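Local coordinates for protein probable porin (Pseudomonas aeruginosa, PDB 4FSP) that probably works as a porin of the OprD family, a beta-barrel set in the outer membrane that would let small solutes through, at residues S23-A28 against F56-G61; R30-N35 against S47-Q52; F280-Q285 against S318-R323. One frame throughout, in Å; residues are numbered along the deposited sequence.

Interaction 1. Residues S23-A28 against F56-G61; sequences SRASLA and FDYRSG. With C8E ((hydroxyethyloxy)tri(ethyloxy)octane), chain B.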
loop_
_atom_site.group_PDB
_atom_site.type_symbol
_atom_site.label_atom_id
_atom_site.label_comp_id
_atom_site.label_asym_id
_atom_site.label_seq_id
_atom_site.Cartn_x
_atom_site.Cartn_y
_atom_site.Cartn_z
ATOM N N SER A 23 2.442 3.862 27.114
ATOM C CA SER A 23 3.378 4.137 26.033
ATOM C C SER A 23 4.092 2.858 25.636
ATOM O O SER A 23 4.413 2.027 26.490
ATOM C CB SER A 23 4.406 5.193 26.446
ATOM O OG SER A 23 3.816 6.488 26.482
ATOM N N ARG A 24 4.319 2.691 24.337
ATOM C CA ARG A 24 5.211 1.645 23.847
ATOM C C ARG A 24 6.102 2.140 22.714
ATOM O O ARG A 24 5.807 3.131 22.046
ATOM C CB ARG A 24 4.420 0.417 23.395
ATOM C CG ARG A 24 3.497 0.670 22.234
ATOM C CD ARG A 24 2.499 -0.464 22.107
ATOM N NE ARG A 24 2.038 -0.644 20.735
ATOM C CZ ARG A 24 1.080 0.081 20.169
ATOM N NH1 ARG A 24 0.487 1.051 20.855
ATOM N NH2 ARG A 24 0.721 -0.162 18.913
ATOM N N ALA A 25 7.202 1.444 22.497
ATOM C CA ALA A 25 8.096 1.822 21.427
ATOM C C ALA A 25 8.950 0.641 20.999
ATOM O O ALA A 25 9.164 -0.315 21.764
ATOM C CB ALA A 25 8.977 3.006 21.839
ATOM N N SER A 26 9.422 0.720 19.761
ATOM C CA SER A 26 10.306 -0.281 19.202
ATOM C C SER A 26 11.281 0.379 18.248
ATOM O O SER A 26 11.062 1.503 17.760
ATOM C CB SER A 26 9.500 -1.314 18.436
ATOM O OG SER A 26 8.777 -0.686 17.393
ATOM N N LEU A 27 12.361 -0.339 17.988
ATOM C CA LEU A 27 13.367 0.073 17.042
ATOM C C LEU A 27 13.373 -0.966 15.936
ATOM O O LEU A 27 13.544 -2.164 16.209
ATOM C CB LEU A 27 14.728 0.084 17.733
ATOM C CG LEU A 27 15.966 0.146 16.833
ATOM C CD1 LEU A 27 16.049 1.503 16.160
ATOM C CD2 LEU A 27 17.239 -0.136 17.623
ATOM N N ALA A 28 13.178 -0.535 14.691
ATOM C CA ALA A 28 13.295 -1.465 13.556
ATOM C C ALA A 28 14.610 -1.270 12.807
ATOM O O ALA A 28 15.015 -0.135 12.519
ATOM C CB ALA A 28 12.096 -1.336 12.600
ATOM N N PHE A 56 12.768 4.367 14.805
ATOM C CA PHE A 56 12.220 4.466 16.153
ATOM C C PHE A 56 10.720 4.752 16.074
ATOM O O PHE A 56 10.296 5.810 15.593
ATOM C CB PHE A 56 12.943 5.583 16.904
ATOM C CG PHE A 56 12.401 5.861 18.280
ATOM C CD1 PHE A 56 12.694 5.016 19.340
ATOM C CD2 PHE A 56 11.641 7.001 18.524
ATOM C CE1 PHE A 56 12.210 5.288 20.621
ATOM C CE2 PHE A 56 11.162 7.283 19.803
ATOM C CZ PHE A 56 11.445 6.422 20.850
ATOM N N ASP A 57 9.912 3.806 16.542
ATOM C CA ASP A 57 8.461 3.940 16.444
ATOM C C ASP A 57 7.861 3.994 17.838
ATOM O O ASP A 57 7.784 2.980 18.525
ATOM C CB ASP A 57 7.865 2.774 15.653
ATOM C CG ASP A 57 6.372 2.937 15.380
ATOM O OD1 ASP A 57 5.712 3.740 16.066
ATOM O OD2 ASP A 57 5.846 2.241 14.483
ATOM N N TYR A 58 7.421 5.186 18.230
ATOM C CA TYR A 58 6.857 5.425 19.553
ATOM C C TYR A 58 5.358 5.714 19.487
ATOM O O TYR A 58 4.909 6.509 18.662
ATOM C CB TYR A 58 7.560 6.617 20.202
ATOM C CG TYR A 58 6.851 7.140 21.423
ATOM C CD1 TYR A 58 6.984 6.500 22.649
ATOM C CD2 TYR A 58 6.056 8.277 21.360
ATOM C CE1 TYR A 58 6.339 6.978 23.791
ATOM C CE2 TYR A 58 5.392 8.758 22.497
ATOM C CZ TYR A 58 5.545 8.107 23.707
ATOM O OH TYR A 58 4.905 8.584 24.840
ATOM N N ARG A 59 4.596 5.094 20.384
ATOM C CA ARG A 59 3.149 5.296 20.461
ATOM C C ARG A 59 2.756 5.529 21.919
ATOM O O ARG A 59 2.864 4.616 22.744
ATOM C CB ARG A 59 2.405 4.052 19.952
ATOM C CG ARG A 59 2.799 3.563 18.559
ATOM C CD ARG A 59 2.129 4.376 17.478
ATOM N NE ARG A 59 2.615 4.035 16.141
ATOM C CZ ARG A 59 1.934 3.320 15.247
ATOM N NH1 ARG A 59 0.722 2.862 15.536
ATOM N NH2 ARG A 59 2.471 3.068 14.059
ATOM N N SER A 60 2.295 6.735 22.242
ATOM C CA SER A 60 1.879 7.024 23.613
ATOM C C SER A 60 0.541 6.351 23.864
ATOM O O SER A 60 -0.120 5.909 22.927
ATOM C CB SER A 60 1.700 8.522 23.821
ATOM O OG SER A 60 0.437 8.939 23.288
ATOM N N GLY A 61 0.150 6.272 25.132
ATOM C CA GLY A 61 -1.234 5.989 25.481
ATOM C C GLY A 61 -2.039 7.287 25.416
ATOM O O GLY A 61 -1.650 8.228 24.723
HETATM C C1 C8E B . 9.675 9.640 23.655
HETATM C C2 C8E B . 9.099 9.687 25.067
HETATM C C3 C8E B . 9.145 8.319 25.738
HETATM C C4 C8E B . 8.082 8.188 26.823
HETATM C C5 C8E B . 8.609 7.494 28.075
HETATM C C6 C8E B . 7.513 6.722 28.815
HETATM C C7 C8E B . 8.106 5.786 29.868
HETATM C C8 C8E B . 7.055 5.188 30.798
HETATM O O9 C8E B . 6.541 3.974 30.288
HETATM C C10 C8E B . 6.951 2.849 31.032
HETATM C C11 C8E B . 5.756 1.944 31.310
HETATM O O12 C8E B . 5.662 0.978 30.292
HETATM C C13 C8E B . 6.438 -0.152 30.618
HETATM O O HOH W 1 0.451 2.869 23.186
#

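Interaction 2. Residues R30-N35 against S47-Q52; sequences RNFYMN and SEEWAQ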
loop_
_atom_site.group_PDB
_atom_site.type_symbol
_atom_site.label_atom_id
_atom_site.label_comp_id
_atom_site.label_asym_id
_atom_site.label_seq_id
_atom_site.Cartn_x
_atom_site.Cartn_y
_atom_site.Cartn_z
ATOM N N ARG A 30 16.733 -2.224 9.369
ATOM C CA ARG A 30 16.422 -2.676 8.013
ATOM C C ARG A 30 17.580 -2.459 7.053
ATOM O O ARG A 30 17.954 -1.318 6.754
ATOM C CB ARG A 30 15.196 -1.932 7.509
ATOM C CG ARG A 30 14.430 -2.601 6.404
ATOM C CD ARG A 30 13.053 -1.963 6.359
ATOM N NE ARG A 30 12.556 -1.764 5.004
ATOM C CZ ARG A 30 11.798 -2.644 4.371
ATOM N NH1 ARG A 30 11.472 -3.773 4.981
ATOM N NH2 ARG A 30 11.374 -2.400 3.138
ATOM N N ASN A 31 18.152 -3.561 6.580
ATOM C CA ASN A 31 19.163 -3.492 5.542
ATOM C C ASN A 31 18.529 -3.845 4.198
ATOM O O ASN A 31 17.947 -4.924 4.036
ATOM C CB ASN A 31 20.337 -4.413 5.866
ATOM C CG ASN A 31 21.560 -4.117 5.018
ATOM O OD1 ASN A 31 21.852 -4.835 4.064
ATOM N ND2 ASN A 31 22.276 -3.048 5.359
ATOM N N PHE A 32 18.631 -2.923 3.244
ATOM C CA PHE A 32 17.960 -3.058 1.952
ATOM C C PHE A 32 18.962 -2.950 0.794
ATOM O O PHE A 32 19.733 -1.989 0.710
ATOM C CB PHE A 32 16.856 -1.997 1.858
ATOM C CG PHE A 32 16.326 -1.757 0.470
ATOM C CD1 PHE A 32 15.665 -2.757 -0.231
ATOM C CD2 PHE A 32 16.444 -0.501 -0.114
ATOM C CE1 PHE A 32 15.155 -2.516 -1.511
ATOM C CE2 PHE A 32 15.941 -0.249 -1.387
ATOM C CZ PHE A 32 15.293 -1.256 -2.088
ATOM N N TYR A 33 18.969 -3.960 -0.074
ATOM C CA TYR A 33 19.795 -3.934 -1.279
ATOM C C TYR A 33 18.921 -4.081 -2.517
ATOM O O TYR A 33 17.995 -4.894 -2.546
ATOM C CB TYR A 33 20.855 -5.037 -1.263
ATOM C CG TYR A 33 21.606 -5.156 -2.574
ATOM C CD1 TYR A 33 22.679 -4.327 -2.861
ATOM C CD2 TYR A 33 21.235 -6.095 -3.530
ATOM C CE1 TYR A 33 23.363 -4.433 -4.064
ATOM C CE2 TYR A 33 21.910 -6.206 -4.734
ATOM C CZ TYR A 33 22.968 -5.375 -4.994
ATOM O OH TYR A 33 23.632 -5.493 -6.187
ATOM N N MET A 34 19.228 -3.305 -3.549
ATOM C CA MET A 34 18.416 -3.307 -4.752
ATOM C C MET A 34 19.313 -3.291 -5.975
ATOM O O MET A 34 20.245 -2.487 -6.066
ATOM C CB MET A 34 17.481 -2.099 -4.755
ATOM C CG MET A 34 16.653 -1.935 -6.013
ATOM S SD MET A 34 15.563 -0.497 -5.902
ATOM C CE MET A 34 15.576 0.076 -7.599
ATOM N N ASN A 35 19.011 -4.191 -6.908
ATOM C CA ASN A 35 19.790 -4.375 -8.121
ATOM C C ASN A 35 18.890 -4.296 -9.349
ATOM O O ASN A 35 17.803 -4.870 -9.367
ATOM C CB ASN A 35 20.485 -5.730 -8.085
ATOM C CG ASN A 35 21.788 -5.717 -8.817
ATOM O OD1 ASN A 35 22.196 -4.683 -9.342
ATOM N ND2 ASN A 35 22.466 -6.859 -8.852
ATOM N N SER A 47 22.089 -0.454 -12.460
ATOM C CA SER A 47 22.218 0.423 -11.292
ATOM C C SER A 47 22.167 -0.385 -9.998
ATOM O O SER A 47 21.970 -1.599 -10.027
ATOM C CB SER A 47 21.118 1.484 -11.278
ATOM O OG SER A 47 19.872 0.924 -10.893
ATOM N N GLU A 48 22.324 0.292 -8.865
ATOM C CA GLU A 48 22.432 -0.399 -7.586
ATOM C C GLU A 48 22.119 0.531 -6.433
ATOM O O GLU A 48 22.259 1.747 -6.558
ATOM C CB GLU A 48 23.851 -0.925 -7.412
ATOM C CG GLU A 48 23.951 -2.414 -7.194
ATOM C CD GLU A 48 25.383 -2.857 -6.988
ATOM O OE1 GLU A 48 25.626 -4.076 -6.891
ATOM O OE2 GLU A 48 26.272 -1.979 -6.921
ATOM N N GLU A 49 21.722 -0.045 -5.303
ATOM C CA GLU A 49 21.377 0.738 -4.117
ATOM C C GLU A 49 21.478 -0.117 -2.856
ATOM O O GLU A 49 20.920 -1.217 -2.788
ATOM C CB GLU A 49 19.966 1.312 -4.266
ATOM C CG GLU A 49 19.505 2.199 -3.121
ATOM C CD GLU A 49 18.201 2.921 -3.443
ATOM O OE1 GLU A 49 17.810 2.945 -4.635
ATOM O OE2 GLU A 49 17.569 3.462 -2.507
ATOM N N TRP A 50 22.202 0.383 -1.862
ATOM C CA TRP A 50 22.382 -0.342 -0.609
ATOM C C TRP A 50 22.338 0.645 0.548
ATOM O O TRP A 50 22.935 1.719 0.475
ATOM C CB TRP A 50 23.711 -1.096 -0.609
ATOM C CG TRP A 50 23.838 -2.094 0.498
ATOM C CD1 TRP A 50 22.826 -2.768 1.113
ATOM C CD2 TRP A 50 25.053 -2.527 1.127
ATOM N NE1 TRP A 50 23.338 -3.602 2.085
ATOM C CE2 TRP A 50 24.698 -3.471 2.113
ATOM C CE3 TRP A 50 26.403 -2.207 0.951
ATOM C CZ2 TRP A 50 25.647 -4.095 2.922
ATOM C CZ3 TRP A 50 27.344 -2.829 1.754
ATOM C CH2 TRP A 50 26.963 -3.762 2.726
ATOM N N ALA A 51 21.628 0.284 1.613
ATOM C CA ALA A 51 21.329 1.239 2.671
ATOM C C ALA A 51 20.886 0.560 3.955
ATOM O O ALA A 51 20.262 -0.506 3.925
ATOM C CB ALA A 51 20.259 2.220 2.209
ATOM N N GLN A 52 21.217 1.193 5.076
ATOM C CA GLN A 52 20.800 0.735 6.388
ATOM C C GLN A 52 19.828 1.746 6.989
ATOM O O GLN A 52 20.098 2.957 7.028
ATOM C CB GLN A 52 22.007 0.580 7.313
ATOM C CG GLN A 52 21.652 0.048 8.687
ATOM C CD GLN A 52 21.119 -1.367 8.627
ATOM O OE1 GLN A 52 21.612 -2.194 7.858
ATOM N NE2 GLN A 52 20.097 -1.652 9.435
#

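Interaction 3. Residues F280-Q285 against S318-R323; sequences FGLGYQ and SSWQLR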
loop_
_atom_site.group_PDB
_atom_site.type_symbol
_atom_site.label_atom_id
_atom_site.label_comp_id
_atom_site.label_asym_id
_atom_site.label_seq_id
_atom_site.Cartn_x
_atom_site.Cartn_y
_atom_site.Cartn_z
ATOM N N PHE A 280 -3.766 -20.374 -4.140
ATOM C CA PHE A 280 -3.752 -20.196 -5.582
ATOM C C PHE A 280 -4.641 -19.004 -5.930
ATOM O O PHE A 280 -5.785 -18.913 -5.487
ATOM C CB PHE A 280 -4.264 -21.441 -6.298
ATOM C CG PHE A 280 -3.559 -22.712 -5.915
ATOM C CD1 PHE A 280 -3.957 -23.438 -4.805
ATOM C CD2 PHE A 280 -2.531 -23.208 -6.690
ATOM C CE1 PHE A 280 -3.328 -24.616 -4.464
ATOM C CE2 PHE A 280 -1.898 -24.394 -6.353
ATOM C CZ PHE A 280 -2.297 -25.093 -5.237
ATOM N N GLY A 281 -4.117 -18.098 -6.735
ATOM C CA GLY A 281 -4.809 -16.861 -6.987
ATOM C C GLY A 281 -4.877 -16.547 -8.460
ATOM O O GLY A 281 -3.966 -16.848 -9.235
ATOM N N LEU A 282 -5.981 -15.912 -8.824
ATOM C CA LEU A 282 -6.264 -15.520 -10.180
ATOM C C LEU A 282 -6.651 -14.070 -10.055
ATOM O O LEU A 282 -7.493 -13.718 -9.208
ATOM C CB LEU A 282 -7.448 -16.332 -10.702
ATOM C CG LEU A 282 -7.982 -15.998 -12.091
ATOM C CD1 LEU A 282 -6.904 -16.232 -13.117
ATOM C CD2 LEU A 282 -9.200 -16.856 -12.407
ATOM N N GLY A 283 -6.024 -13.218 -10.859
ATOM C CA GLY A 283 -6.332 -11.798 -10.815
ATOM C C GLY A 283 -6.649 -11.331 -12.216
ATOM O O GLY A 283 -6.130 -11.890 -13.197
ATOM N N TYR A 284 -7.520 -10.332 -12.322
ATOM C CA TYR A 284 -7.846 -9.768 -13.622
ATOM C C TYR A 284 -8.035 -8.277 -13.504
ATOM O O TYR A 284 -8.560 -7.779 -12.506
ATOM C CB TYR A 284 -9.109 -10.402 -14.211
ATOM C CG TYR A 284 -9.552 -9.758 -15.509
ATOM C CD1 TYR A 284 -8.918 -10.050 -16.710
ATOM C CD2 TYR A 284 -10.584 -8.835 -15.530
ATOM C CE1 TYR A 284 -9.314 -9.443 -17.898
ATOM C CE2 TYR A 284 -10.988 -8.231 -16.713
ATOM C CZ TYR A 284 -10.354 -8.538 -17.888
ATOM O OH TYR A 284 -10.765 -7.935 -19.054
ATOM N N GLN A 285 -7.641 -7.557 -14.544
ATOM C CA GLN A 285 -7.583 -6.103 -14.449
ATOM C C GLN A 285 -7.769 -5.481 -15.816
ATOM O O GLN A 285 -7.282 -6.015 -16.823
ATOM C CB GLN A 285 -6.241 -5.695 -13.835
ATOM C CG GLN A 285 -5.995 -4.206 -13.702
ATOM C CD GLN A 285 -4.834 -3.918 -12.749
ATOM O OE1 GLN A 285 -4.925 -4.168 -11.532
ATOM N NE2 GLN A 285 -3.730 -3.408 -13.301
ATOM N N SER A 318 -5.726 -4.539 -20.567
ATOM C CA SER A 318 -6.269 -5.685 -19.844
ATOM C C SER A 318 -5.117 -6.567 -19.388
ATOM O O SER A 318 -4.136 -6.725 -20.120
ATOM C CB SER A 318 -7.134 -6.532 -20.785
ATOM O OG SER A 318 -8.346 -5.873 -21.087
ATOM N N SER A 319 -5.240 -7.179 -18.210
ATOM C CA SER A 319 -4.190 -8.080 -17.729
ATOM C C SER A 319 -4.729 -9.221 -16.870
ATOM O O SER A 319 -5.765 -9.077 -16.202
ATOM C CB SER A 319 -3.143 -7.289 -16.933
ATOM O OG SER A 319 -3.748 -6.674 -15.803
ATOM N N TRP A 320 -4.006 -10.342 -16.881
ATOM C CA TRP A 320 -4.353 -11.533 -16.098
ATOM C C TRP A 320 -3.196 -11.876 -15.198
ATOM O O TRP A 320 -2.040 -11.679 -15.576
ATOM C CB TRP A 320 -4.578 -12.741 -17.016
ATOM C CG TRP A 320 -5.858 -12.714 -17.751
ATOM C CD1 TRP A 320 -6.064 -12.288 -19.034
ATOM C CD2 TRP A 320 -7.138 -13.135 -17.253
ATOM N NE1 TRP A 320 -7.397 -12.420 -19.364
ATOM C CE2 TRP A 320 -8.075 -12.937 -18.291
ATOM C CE3 TRP A 320 -7.578 -13.662 -16.033
ATOM C CZ2 TRP A 320 -9.427 -13.247 -18.141
ATOM C CZ3 TRP A 320 -8.921 -13.970 -15.886
ATOM C CH2 TRP A 320 -9.828 -13.760 -16.933
ATOM N N GLN A 321 -3.499 -12.438 -14.036
ATOM C CA GLN A 321 -2.462 -12.832 -13.096
ATOM C C GLN A 321 -2.749 -14.222 -12.556
ATOM O O GLN A 321 -3.906 -14.552 -12.248
ATOM C CB GLN A 321 -2.368 -11.829 -11.925
ATOM C CG GLN A 321 -1.266 -12.154 -10.882
ATOM C CD GLN A 321 -1.415 -11.375 -9.574
ATOM O OE1 GLN A 321 -0.815 -11.729 -8.554
ATOM N NE2 GLN A 321 -2.222 -10.307 -9.599
ATOM N N LEU A 322 -1.694 -15.032 -12.461
ATOM C CA LEU A 322 -1.726 -16.287 -11.711
ATOM C C LEU A 322 -0.723 -16.159 -10.589
ATOM O O LEU A 322 0.374 -15.641 -10.786
ATOM C CB LEU A 322 -1.305 -17.472 -12.577
ATOM C CG LEU A 322 -2.327 -18.247 -13.404
ATOM C CD1 LEU A 322 -3.685 -17.590 -13.370
ATOM C CD2 LEU A 322 -1.822 -18.396 -14.838
ATOM N N ARG A 323 -1.078 -16.652 -9.416
ATOM C CA ARG A 323 -0.195 -16.505 -8.276
ATOM C C ARG A 323 -0.252 -17.748 -7.392
ATOM O O ARG A 323 -1.318 -18.314 -7.165
ATOM C CB ARG A 323 -0.590 -15.257 -7.482
ATOM C CG ARG A 323 0.026 -15.200 -6.105
ATOM C CD ARG A 323 -0.255 -13.890 -5.379
ATOM N NE ARG A 323 0.241 -13.975 -4.010
ATOM C CZ ARG A 323 0.649 -12.939 -3.282
ATOM N NH1 ARG A 323 0.616 -11.710 -3.785
ATOM N NH2 ARG A 323 1.089 -13.136 -2.047
#

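Interaction 1. Residues S23-A28 against F56-G61
Arg24 and Arg59 sit directly opposite each other, and their backbones close a two-bond ring: Arg24 N donates to Arg59 O, and Arg59 N returns the bond to Arg24 O at 2.8 Å. Their side chains leave on the same face of the sheet. Arg24 CG sits between its own backbone N and carbonyl carbon (chi1 63°), and the chain then runs extended, laying one face of its guanidinium against the base of Arg59, with NH1 3.7 Å from Arg59 CB. Arg59 bends at chi2 (-80°) and turns its tip away to Asp57, where NE meets OD1 in a 3.1 Å salt bridge. Arg24 NH2 and Arg59 NH1 still lie only 4.5 Å apart, like charges whose repulsion the Arg59-Asp57 pairing may partly offset. A water accepts from Arg24 NH1 and sits 3.0 Å from Arg59 O. The two strands, 24-38 and 47-59, form the first hairpin of the porin barrel, and a second pair of backbone bonds joins Ser26 to Asp57. Ser23, just ahead of the paired residues, meets Tyr58, which is on the face with Ala25: its OG receives the Tyr58 hydroxyl at 2.9 Å and is also hydrogen-bonded to Phe19 O. A detergent molecule lies over one face of the Tyr58 ring, its C3 3.7 Å from CE1, consistent with this being the barrel's lipid side, while Ala25 CB abuts the ring's edge 4.1 Å from CD1.

Interaction 2. Residues R30-N35 against S47-Q52
Asn31 reaches across to two partners at once, using both ends of its amide. OD1 takes the indole N-H of Trp50, NE1 to OD1 2.8 Å in a fairly straight bond, and ND2 donates a hydrogen bond to Gln52 OE1 at 2.7 Å. The Asn31 amide stands almost perpendicular to the indole (86°), its oxygen at the rim in the plane of the ring, whereas the amide planes of Asn31 and Gln52 are turned only slightly from parallel. A bend at chi2 (65°) brings Gln52 OE1 back toward Asn31. Trp50, with CG anti to the backbone N, lays its pyrrole edge along the other strand, CD1 3.2 Å from Phe32 O.

Asn31, Trp50 and Gln52 share one face of the hairpin made by strands 24-38 and 47-59 of the porin barrel, and the same face goes on to Tyr33 and Glu48. Tyr33 points its ring edge at the face of the indole in an offset edge-to-face pair, the centroids of the Tyr33 ring and the five-membered ring of Trp50 5.9 Å apart and the planes at 75°. Its CB also packs on Trp50 CD1 at 3.8 Å. At the far end of the ring the hydroxyl donates to Glu48 OE1 over a short 2.5 Å, meeting the oxygen on its anti side; the extended Glu48 chain lies alongside Asn35, CG 3.6 Å from Asn35 OD1. Backbone bonds join Phe32 to Ala51 and Met34 to Glu49, whose side chains take the reverse face; there Glu49 OE2 comes to the edge of the Phe32 ring, 4.2 Å from CE2.

Interaction 3. Residues F280-Q285 against S318-R323
Tyr284 and Trp320 meet as an aromatic pair in which the tyrosine edge is aimed at the face of the indole. Tyr284 CD1 stands above the middle of the indole, 3.4 Å from CE2, and the ring planes are inclined at 51°, so the edge arrives slanted rather than upright. The centroids of the tyrosine ring and the indole's six-membered ring are 4.6 Å apart. Tyr284 CB joins in with a CH-pi contact over the same six-membered ring. The opposed torsions bring this about: Tyr284 carries CG anti to its backbone N (175°), while Trp320 carries CG anti to its carbonyl carbon (-75°), which tips the indole across the neighbouring strand and onto the tyrosine. Next along this face, Leu282 and Leu322 run alongside each other in the same direction, their CD1 atoms 3.5 Å apart, and Leu282 CD1 also touches Trp320 CE3 at 3.9 Å.

The other face is built differently. Gly281 and Gly283 present bare backbone there, and the Gln321 amide crosses close to Gly283, NE2 4.5 Å from its CA. Ser319 OG rests against Gln285 CB at 3.3 Å. Between the two strands run six backbone hydrogen bonds, two at each of the pairs Gly281-Arg323, Gly283-Gln321 and Gln285-Ser319.

Strand 278-288 continues the barrel wall to strand 262-273 on one flank, and strand 318-327 to strand 336-346 on the other. The long connection between the two paired strands comes back against the polar face: its Asn305 binds both Ser319 OG and Gln321 NE2, and its Phe312 O takes Gln285 NE2, while Gln285 OE1 also bonds Ser267 on strand 262-273.

In the fold
Interactions 1 and 2 are two stations on the same hairpin, strands 24-38 and 47-59, their centres about 25 Å apart. Interaction 3 joins a different strand pair across the barrel from interaction 1, centres about 38 Å apart. Interaction 2 is a surface contact, while the other two are partly buried. All three rest on antiparallel backbone pairing, but the side chains differ. S23-A28 with F56-G61 has arginines and an aspartate on one face and detergent-covered aromatics on the other; R30-N35 with S47-Q52 ties its face with amide, indole, phenol and carboxylate bonds. F280-Q285 with S318-R323 sets an aromatic and leucine face against a polar one gripped by a loop.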